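Local coordinates for leucyl aminopeptidase (Trypanosoma brucei brucei, PDB 5NTD), which removes amino-terminal residues, leucine characteristically, from peptides as a metal-dependent aminopeptidase of the M17 family, and is inhibited by bestatin, at the interface of chains A and B. Sequence-based numbering; all coordinates share one arbitrary frame. Chains: chain A/B, leucyl aminopeptidase.

Contact 1: the interface of chains A and B. Residues chain A 5-8; chain B 246, 249-250, 257.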
# COMPACT_ATOMS: atom_id res chain seq x y z
N PRO A 5 -28.60 22.26 15.50
CA PRO A 5 -29.32 22.10 16.73
C PRO A 5 -29.04 23.26 17.68
O PRO A 5 -27.91 23.75 17.74
CB PRO A 5 -28.78 20.77 17.30
CG PRO A 5 -28.21 20.04 16.14
CD PRO A 5 -27.71 21.11 15.23
N LYS A 6 -30.06 23.68 18.43
CA LYS A 6 -29.96 24.84 19.34
C LYS A 6 -28.77 24.67 20.30
O LYS A 6 -28.00 25.59 20.49
CB LYS A 6 -31.29 25.17 20.08
N ALA A 7 -28.59 23.48 20.86
CA ALA A 7 -27.50 23.24 21.82
C ALA A 7 -26.10 23.44 21.22
O ALA A 7 -25.20 23.95 21.86
CB ALA A 7 -27.59 21.86 22.44
N GLU A 8 -25.97 23.07 19.96
CA GLU A 8 -24.72 23.24 19.24
C GLU A 8 -24.47 24.72 18.93
O GLU A 8 -23.40 25.22 19.10
CB GLU A 8 -24.68 22.40 17.96
CG GLU A 8 -23.30 22.38 17.29
CD GLU A 8 -23.19 21.39 16.16
OE1 GLU A 8 -22.29 21.57 15.31
OE2 GLU A 8 -24.00 20.41 16.09
N ASP B 246 -31.90 15.20 15.72
CA ASP B 246 -31.41 16.40 16.42
C ASP B 246 -31.77 16.45 17.92
O ASP B 246 -31.02 17.03 18.72
CB ASP B 246 -31.85 17.67 15.70
CG ASP B 246 -31.17 17.83 14.35
OD1 ASP B 246 -30.38 16.96 13.91
OD2 ASP B 246 -31.43 18.85 13.70
N CYS B 249 -28.80 15.43 20.01
CA CYS B 249 -27.91 16.58 20.29
C CYS B 249 -28.45 17.48 21.41
O CYS B 249 -27.78 17.73 22.39
CB CYS B 249 -27.69 17.41 19.05
SG CYS B 249 -26.46 18.73 19.32
N GLU B 250 -29.71 17.88 21.30
CA GLU B 250 -30.35 18.77 22.35
C GLU B 250 -30.30 18.15 23.74
O GLU B 250 -30.12 18.82 24.74
CB GLU B 250 -31.82 19.10 22.04
CG GLU B 250 -32.12 19.62 20.64
CD GLU B 250 -31.47 20.95 20.28
OE1 GLU B 250 -30.71 21.53 21.08
OE2 GLU B 250 -31.76 21.44 19.15
N TYR B 257 -25.28 10.99 18.36
CA TYR B 257 -25.61 12.10 17.47
C TYR B 257 -24.48 12.35 16.45
O TYR B 257 -24.73 12.40 15.24
CB TYR B 257 -25.94 13.39 18.22
CG TYR B 257 -26.13 14.54 17.28
CD1 TYR B 257 -27.21 14.59 16.43
CD2 TYR B 257 -25.16 15.56 17.17
CE1 TYR B 257 -27.36 15.63 15.53
CE2 TYR B 257 -25.31 16.59 16.26
CZ TYR B 257 -26.42 16.62 15.44
OH TYR B 257 -26.59 17.64 14.52

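Contact 2: the interface of chains A and B. Residues chain A 262-264, 346-347; chain B 347-349.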
# COMPACT_ATOMS: atom_id res chain seq x y z
N ALA A 262 -18.41 22.41 -1.04
CA ALA A 262 -18.95 21.11 -0.62
C ALA A 262 -19.33 21.07 0.84
O ALA A 262 -20.11 20.23 1.26
CB ALA A 262 -17.95 19.98 -0.92
N ALA A 263 -18.76 21.98 1.60
CA ALA A 263 -18.86 21.94 3.09
C ALA A 263 -20.20 22.36 3.59
O ALA A 263 -20.96 23.04 2.93
CB ALA A 263 -17.78 22.79 3.73
N PHE A 264 -20.47 21.96 4.81
CA PHE A 264 -21.69 22.35 5.53
C PHE A 264 -21.74 23.89 5.76
O PHE A 264 -22.73 24.52 5.50
CB PHE A 264 -21.81 21.61 6.84
CG PHE A 264 -23.07 21.92 7.59
CD1 PHE A 264 -24.29 21.38 7.19
CD2 PHE A 264 -23.05 22.75 8.71
CE1 PHE A 264 -25.46 21.67 7.91
CE2 PHE A 264 -24.20 23.05 9.42
CZ PHE A 264 -25.42 22.51 9.01
N ILE A 346 -15.90 16.65 1.65
CA ILE A 346 -16.21 15.63 0.68
C ILE A 346 -17.72 15.45 0.66
O ILE A 346 -18.37 15.30 1.68
CB ILE A 346 -15.42 14.30 0.89
CG1 ILE A 346 -15.65 13.37 -0.30
CG2 ILE A 346 -15.78 13.64 2.19
CD1 ILE A 346 -14.68 12.21 -0.38
N GLY A 347 -18.24 15.43 -0.55
CA GLY A 347 -19.69 15.25 -0.79
C GLY A 347 -20.08 15.49 -2.22
O GLY A 347 -19.21 15.66 -3.08
N GLY B 347 -20.00 12.49 4.30
CA GLY B 347 -20.56 13.69 3.68
C GLY B 347 -20.17 14.96 4.40
O GLY B 347 -19.37 14.92 5.33
N PRO B 348 -20.78 16.09 4.02
CA PRO B 348 -20.46 17.37 4.61
C PRO B 348 -20.70 17.47 6.10
O PRO B 348 -20.06 18.23 6.77
CB PRO B 348 -21.39 18.35 3.87
CG PRO B 348 -21.90 17.63 2.70
CD PRO B 348 -21.74 16.19 2.93
N LYS B 349 -21.65 16.72 6.59
CA LYS B 349 -21.98 16.74 8.04
C LYS B 349 -21.23 15.69 8.87
O LYS B 349 -21.47 15.55 10.06
CB LYS B 349 -23.49 16.63 8.28
CG LYS B 349 -24.27 17.79 7.72
CD LYS B 349 -25.77 17.78 7.98
CE LYS B 349 -26.21 17.50 9.39
NZ LYS B 349 -27.46 18.24 9.71
O HOH W 1 -18.47 20.28 5.95
O HOH W 2 -16.81 16.31 4.63

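Contact 1: the interface of chains A and B
The first turn of helix 6-20 of chain A docks against the short helix 246-250 of chain B, and the carboxylate of B:Glu250 caps its amino end. Each oxygen of that carboxylate takes one backbone N-H: OE2 accepts from A:Lys6 N at 2.9 Å, and OE1 accepts from A:Ala7 N, also at 2.9 Å. Both use the syn lone pair, the one on the side of the other oxygen, so the group grips two successive amides like a fork; the bond to A:Ala7 is the straighter, 150° at the hydrogen. The chain of B:Glu250 leaves with CG beside its own backbone N and then bends at chi2 (-64°), about the CB-CG bond, which turns the carboxylate toward chain A. Glutamate suits this place because its acid can answer two N-H groups at once, and its charge is probably favoured by the positive end of the helix dipole.

Next to this fork lies the close packing. A:Pro5, which precedes the helix, has no N-H to satisfy and offers CB and CG of its compact ring. Its CB lies 3.7 Å from SG of B:Cys249, a small, polarisable thiol held anti to its backbone N. CG of the same proline meets the phenol oxygen OH of B:Tyr257 tip to tip at 3.3 Å. The tyrosine ring is steadied from within its own chain, with CB of B:Cys249 above its centre.

The looser side is at A:Glu8. Its extended chain brings OE2 no nearer than 4.0 Å to CE2 of B:Tyr257, with carboxylate and ring planes 77° apart. A:Lys6, its side chain incompletely modelled, contributes mainly backbone.

In the fold, the amino-terminal helix of one subunit thus rests on helices 246-250 and 254-260 within the catalytic region of its neighbour.

Contact 2: the interface of chains A and B
Loops meet loops here: residues 262-264 and 346-347 of chain A receive the 347-349 segment of chain B, with no helix or strand of either chain taking part. B:Pro348 sits at the centre, its ring directed at backbone carbonyls. CB and CG both approach A:Ala262 O, CB at 3.5 Å, while CD faces A:Ile346 O. A rigid proline suits this place, packing against both chain A loops without bringing an N-H that would need a partner.

Polar contact is made through water. Water 1 joins A:Phe264 N, at 2.8 Å and nearly straight (173° at the hydrogen), to B:Pro348 O at 2.7 Å. Water 2 likewise spans A:Ile346 N, 3.1 Å away, and B:Gly347 O, 3.0 Å away. Main-chain groups of both subunits are thus linked without direct hydrogen bonds between the residues of this patch.

Beside the waters, A:Phe264 points CG anti to its backbone N (chi1 -177°), and its ring meets the aliphatic stem of B:Lys349 obliquely. CD1 of the phenylalanine touches CG of the lysine at 3.6 Å, and CE1 follows CD. The CD1 and CE1 side of the ring gives the methylenes an apolar partner.

In the fold, the 262-264 loop lies between helix 254-260 and strand 268-274, and the 346-349 loop follows strand 334-344, all within the catalytic region.

Contacts 1 and 2 belong to one interface, their C-alpha centres about 18 Å apart, and share no residue. They differ in chemistry: contact 1 pairs direct hydrogen bonds with close packing, whereas contact 2 relies on water and apolar surface. A connection in sequence runs across the subunits, since helix 254-260, used by chain B in contact 1, leads into the loop that chain A uses in contact 2. The 347 position occurs on both sides of contact 2, although the whole interface is not an exact two-fold. Together they help join neighbouring subunits of the deposited hexamer, the assembly usual for M17 aminopeptidases.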